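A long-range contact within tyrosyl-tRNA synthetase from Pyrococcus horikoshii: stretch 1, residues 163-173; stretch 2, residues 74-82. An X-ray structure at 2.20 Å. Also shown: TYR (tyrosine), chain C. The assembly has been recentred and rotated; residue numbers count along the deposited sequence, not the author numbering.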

# COMPACT_ATOMS: atom_id res chain seq x y z
N PHE A 163 6.32 6.69 1.12
CA PHE A 163 5.26 5.92 0.51
C PHE A 163 4.12 5.50 1.43
O PHE A 163 2.97 5.41 0.98
CB PHE A 163 5.83 4.68 -0.20
CG PHE A 163 4.80 3.95 -1.03
CD1 PHE A 163 4.32 2.71 -0.63
CD2 PHE A 163 4.27 4.54 -2.17
CE1 PHE A 163 3.32 2.06 -1.36
CE2 PHE A 163 3.26 3.90 -2.91
CZ PHE A 163 2.78 2.66 -2.50
N ALA A 164 4.42 5.24 2.70
CA ALA A 164 3.40 4.80 3.65
C ALA A 164 2.23 5.77 3.73
O ALA A 164 1.09 5.34 3.91
CB ALA A 164 4.01 4.60 5.05
N LYS A 165 2.51 7.07 3.60
CA LYS A 165 1.45 8.08 3.67
C LYS A 165 0.45 7.97 2.54
O LYS A 165 -0.70 8.37 2.69
CB LYS A 165 2.05 9.49 3.72
CG LYS A 165 2.72 9.78 5.07
CD LYS A 165 3.25 11.21 5.15
CE LYS A 165 3.68 11.54 6.58
NZ LYS A 165 4.64 10.53 7.11
N LEU A 166 0.90 7.44 1.40
CA LEU A 166 0.01 7.24 0.25
C LEU A 166 -0.86 6.00 0.49
O LEU A 166 -1.94 5.88 -0.08
CB LEU A 166 0.83 7.05 -1.03
CG LEU A 166 1.32 8.30 -1.77
CD1 LEU A 166 0.11 9.06 -2.30
CD2 LEU A 166 2.13 9.19 -0.85
N ILE A 167 -0.39 5.09 1.33
CA ILE A 167 -1.19 3.90 1.63
C ILE A 167 -2.37 4.27 2.54
O ILE A 167 -3.47 3.74 2.42
CB ILE A 167 -0.32 2.81 2.30
CG1 ILE A 167 0.80 2.38 1.35
CG2 ILE A 167 -1.19 1.60 2.70
CD1 ILE A 167 1.81 1.43 1.97
N TYR A 168 -2.12 5.21 3.45
CA TYR A 168 -3.12 5.69 4.41
C TYR A 168 -4.55 5.90 3.84
O TYR A 168 -5.53 5.38 4.38
CB TYR A 168 -2.59 7.00 5.05
CG TYR A 168 -3.44 7.66 6.13
CD1 TYR A 168 -2.88 8.01 7.35
CD2 TYR A 168 -4.77 8.02 5.90
CE1 TYR A 168 -3.60 8.71 8.31
CE2 TYR A 168 -5.51 8.72 6.86
CZ TYR A 168 -4.91 9.06 8.06
OH TYR A 168 -5.62 9.75 9.03
N PRO A 169 -4.69 6.64 2.74
CA PRO A 169 -6.05 6.83 2.23
C PRO A 169 -6.74 5.53 1.79
O PRO A 169 -7.96 5.39 1.91
CB PRO A 169 -5.86 7.81 1.07
CG PRO A 169 -4.58 8.55 1.45
CD PRO A 169 -3.72 7.41 1.95
N MET A 170 -5.97 4.58 1.26
CA MET A 170 -6.55 3.33 0.83
C MET A 170 -6.96 2.51 2.06
O MET A 170 -7.90 1.72 2.02
CB MET A 170 -5.56 2.57 -0.06
CG MET A 170 -5.27 3.30 -1.37
SD MET A 170 -6.74 3.53 -2.43
CE MET A 170 -7.35 5.16 -1.88
N MET A 171 -6.25 2.72 3.16
CA MET A 171 -6.59 2.03 4.40
C MET A 171 -7.90 2.60 4.96
O MET A 171 -8.73 1.87 5.49
CB MET A 171 -5.47 2.22 5.44
CG MET A 171 -4.21 1.41 5.17
SD MET A 171 -2.84 1.98 6.22
CE MET A 171 -3.49 1.57 7.88
N GLN A 172 -8.09 3.92 4.82
CA GLN A 172 -9.31 4.55 5.32
C GLN A 172 -10.51 4.03 4.56
O GLN A 172 -11.56 3.77 5.15
CB GLN A 172 -9.24 6.09 5.19
CG GLN A 172 -10.47 6.82 5.82
CD GLN A 172 -10.17 8.26 6.24
OE1 GLN A 172 -9.01 8.62 6.43
NE2 GLN A 172 -11.22 9.07 6.41
N VAL A 173 -10.37 3.86 3.24
CA VAL A 173 -11.48 3.34 2.46
C VAL A 173 -11.75 1.88 2.85
O VAL A 173 -12.90 1.48 3.03
CB VAL A 173 -11.19 3.45 0.95
CG1 VAL A 173 -12.26 2.74 0.15
CG2 VAL A 173 -11.14 4.93 0.57
N TYR C . -8.19 10.56 8.41
CA TYR C . -8.93 10.79 9.69
C TYR C . -8.46 12.09 10.35
O TYR C . -7.46 12.66 9.88
CB TYR C . -8.72 9.61 10.64
CG TYR C . -9.30 8.30 10.13
CD1 TYR C . -10.66 8.17 9.87
CD2 TYR C . -8.48 7.20 9.89
CE1 TYR C . -11.20 6.97 9.39
CE2 TYR C . -9.00 5.99 9.42
CZ TYR C . -10.36 5.88 9.17
OH TYR C . -10.86 4.69 8.69
OXT TYR C . -9.10 12.50 11.34
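Stretch 2 (74-82) DWHSWINDK

Residues 74-79 form a short helix that packs against the helix of stretch 1, running nearly antiparallel to it. The angle between the N-to-C directions is 155° (signed crossing angle -155°), and the axes approach to 9.6 Å. The backbones are in register at two points: Lys165 CA lies 6.1 Å from Ile79 CA, and Tyr168 CA 6.2 Å from His76 CA. In the first helix the chain is kinked at Pro169, whose nitrogen carries no hydrogen to bond to the preceding turn. In stretch 2, Asn80 is the first residue to leave helical geometry (phi/psi -84/17), and Asp81 follows with positive phi (58/36).

Ile79 is the centre of the contact. Its CA-to-CB bond points toward stretch 1, and its side chain, with chi1 m and chi2 t, enters a hole formed by Ala164, Lys165, Tyr168 and Met171. In this conformation the two branches diverge: Ile79 CG2 lies 4.1 Å from Ala164 CB, 4.1 Å from Lys165 CG and 4.2 Å from Tyr168 CD1, whereas Ile79 CD1 extends to within 3.6 Å of Met171 SD. Ala164 O is also 3.5 Å from Ile79 CG2.

Lys165 leaves its helix sideways, but an extended chain (chi1 m, chi2 and chi3 t) brings its end to the C-terminal end of the opposing helix. A final turn at chi4 (54°, p) places Lys165 NZ where it donates a hydrogen bond to Ile79 O (3.1 Å) and forms a salt bridge with Asp81 OD2 (2.7 Å). The lysine thus satisfies a carbonyl in the last turn of the helix and ties down the turn that follows; the CA-to-CB bond of Asp81 points sideways, and with chi1 m its carboxylate end comes nearer to stretch 1.

Tyr168 also starts sideways, and its chi1 of t swings the ring across to stretch 2. His76 O and Ile79 CG2 lie at the ring edge, with Tyr168 CE1 3.4 Å from His76 O. The His76 ring, at chi1 m, presents its edge to the face of Tyr168, with centroids 5.5 Å apart and planes at 87°. Beyond the helix pair, Tyr168 OH accepts a hydrogen bond from the amino nitrogen of the bound tyrosine (Tyr168 OH to TYR N, 2.8 Å). Gln172, also t at chi1, extends so that its OE1 accepts a second from the same nitrogen (Gln172 OE1 to TYR N, 2.9 Å).

Met171 points toward stretch 2. Its chi1 m and chi2 t set the sulfur beside Ile79, and chi3 p carries the methyl over the His76 ring, where Met171 CE stands 3.8 Å from the centroid of the His76 ring, 11° off its normal, a CH-pi contact. Met171 CE also lies 4.3 Å from Trp75 CB. The opposite face of His76 is covered by the ligand ring, with His76 CD2 3.4 Å from TYR CE2, so the imidazole is held between the methionine methyl and the substrate tyrosine.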

# COMPACT_ATOMS: atom_id res chain seq x y z
N ASP A 74 -4.91 3.84 15.09
CA ASP A 74 -3.53 3.79 15.57
C ASP A 74 -2.43 3.68 14.50
O ASP A 74 -1.56 4.55 14.46
CB ASP A 74 -3.35 2.71 16.67
CG ASP A 74 -3.82 1.31 16.26
OD1 ASP A 74 -4.42 1.13 15.17
OD2 ASP A 74 -3.59 0.38 17.06
N TRP A 75 -2.47 2.66 13.65
CA TRP A 75 -1.44 2.54 12.60
C TRP A 75 -1.47 3.77 11.70
O TRP A 75 -0.43 4.23 11.24
CB TRP A 75 -1.65 1.29 11.74
CG TRP A 75 -1.28 0.00 12.41
CD1 TRP A 75 -1.21 -0.23 13.76
CD2 TRP A 75 -1.02 -1.26 11.77
NE1 TRP A 75 -0.94 -1.56 13.99
CE2 TRP A 75 -0.82 -2.21 12.79
CE3 TRP A 75 -0.96 -1.67 10.43
CZ2 TRP A 75 -0.55 -3.57 12.52
CZ3 TRP A 75 -0.70 -3.02 10.15
CH2 TRP A 75 -0.50 -3.95 11.20
N HIS A 76 -2.67 4.29 11.46
CA HIS A 76 -2.82 5.47 10.61
C HIS A 76 -2.05 6.64 11.22
O HIS A 76 -1.35 7.36 10.52
CB HIS A 76 -4.30 5.87 10.46
CG HIS A 76 -5.20 4.77 9.99
ND1 HIS A 76 -5.52 3.68 10.78
CD2 HIS A 76 -5.89 4.62 8.84
CE1 HIS A 76 -6.37 2.91 10.13
NE2 HIS A 76 -6.62 3.45 8.95
N SER A 77 -2.20 6.82 12.53
CA SER A 77 -1.51 7.90 13.24
C SER A 77 -0.01 7.68 13.23
O SER A 77 0.77 8.63 13.17
CB SER A 77 -2.02 7.99 14.69
OG SER A 77 -3.41 8.22 14.72
N TRP A 78 0.39 6.41 13.31
CA TRP A 78 1.80 6.03 13.29
C TRP A 78 2.37 6.43 11.92
O TRP A 78 3.44 7.04 11.82
CB TRP A 78 1.90 4.52 13.52
CG TRP A 78 3.17 3.84 13.07
CD1 TRP A 78 4.45 4.28 13.26
CD2 TRP A 78 3.27 2.58 12.39
NE1 TRP A 78 5.35 3.37 12.74
CE2 TRP A 78 4.65 2.32 12.20
CE3 TRP A 78 2.33 1.65 11.92
CZ2 TRP A 78 5.11 1.16 11.56
CZ3 TRP A 78 2.78 0.49 11.28
CH2 TRP A 78 4.17 0.26 11.11
N ILE A 79 1.62 6.10 10.87
CA ILE A 79 2.01 6.43 9.50
C ILE A 79 2.09 7.94 9.33
O ILE A 79 3.00 8.47 8.68
CB ILE A 79 0.97 5.89 8.50
CG1 ILE A 79 1.14 4.38 8.34
CG2 ILE A 79 1.08 6.63 7.16
CD1 ILE A 79 0.07 3.74 7.46
N ASN A 80 1.14 8.65 9.93
CA ASN A 80 1.10 10.09 9.82
C ASN A 80 2.00 10.83 10.81
O ASN A 80 1.85 12.03 11.03
CB ASN A 80 -0.35 10.59 9.93
CG ASN A 80 -0.57 11.88 9.18
OD1 ASN A 80 0.25 12.26 8.34
ND2 ASN A 80 -1.68 12.57 9.46
N ASP A 81 2.94 10.10 11.40
CA ASP A 81 3.91 10.65 12.35
C ASP A 81 3.36 11.34 13.60
O ASP A 81 3.94 12.31 14.07
CB ASP A 81 4.86 11.62 11.63
CG ASP A 81 5.61 10.96 10.50
OD1 ASP A 81 6.17 9.86 10.71
OD2 ASP A 81 5.65 11.53 9.39
N LYS A 82 2.26 10.84 14.15
CA LYS A 82 1.71 11.48 15.34
C LYS A 82 2.42 10.96 16.57
O LYS A 82 2.93 9.83 16.57
CB LYS A 82 0.21 11.21 15.46
CG LYS A 82 -0.61 11.78 14.31
CD LYS A 82 -0.28 13.24 14.07
CE LYS A 82 -1.18 13.83 13.00
NZ LYS A 82 -0.69 15.16 12.57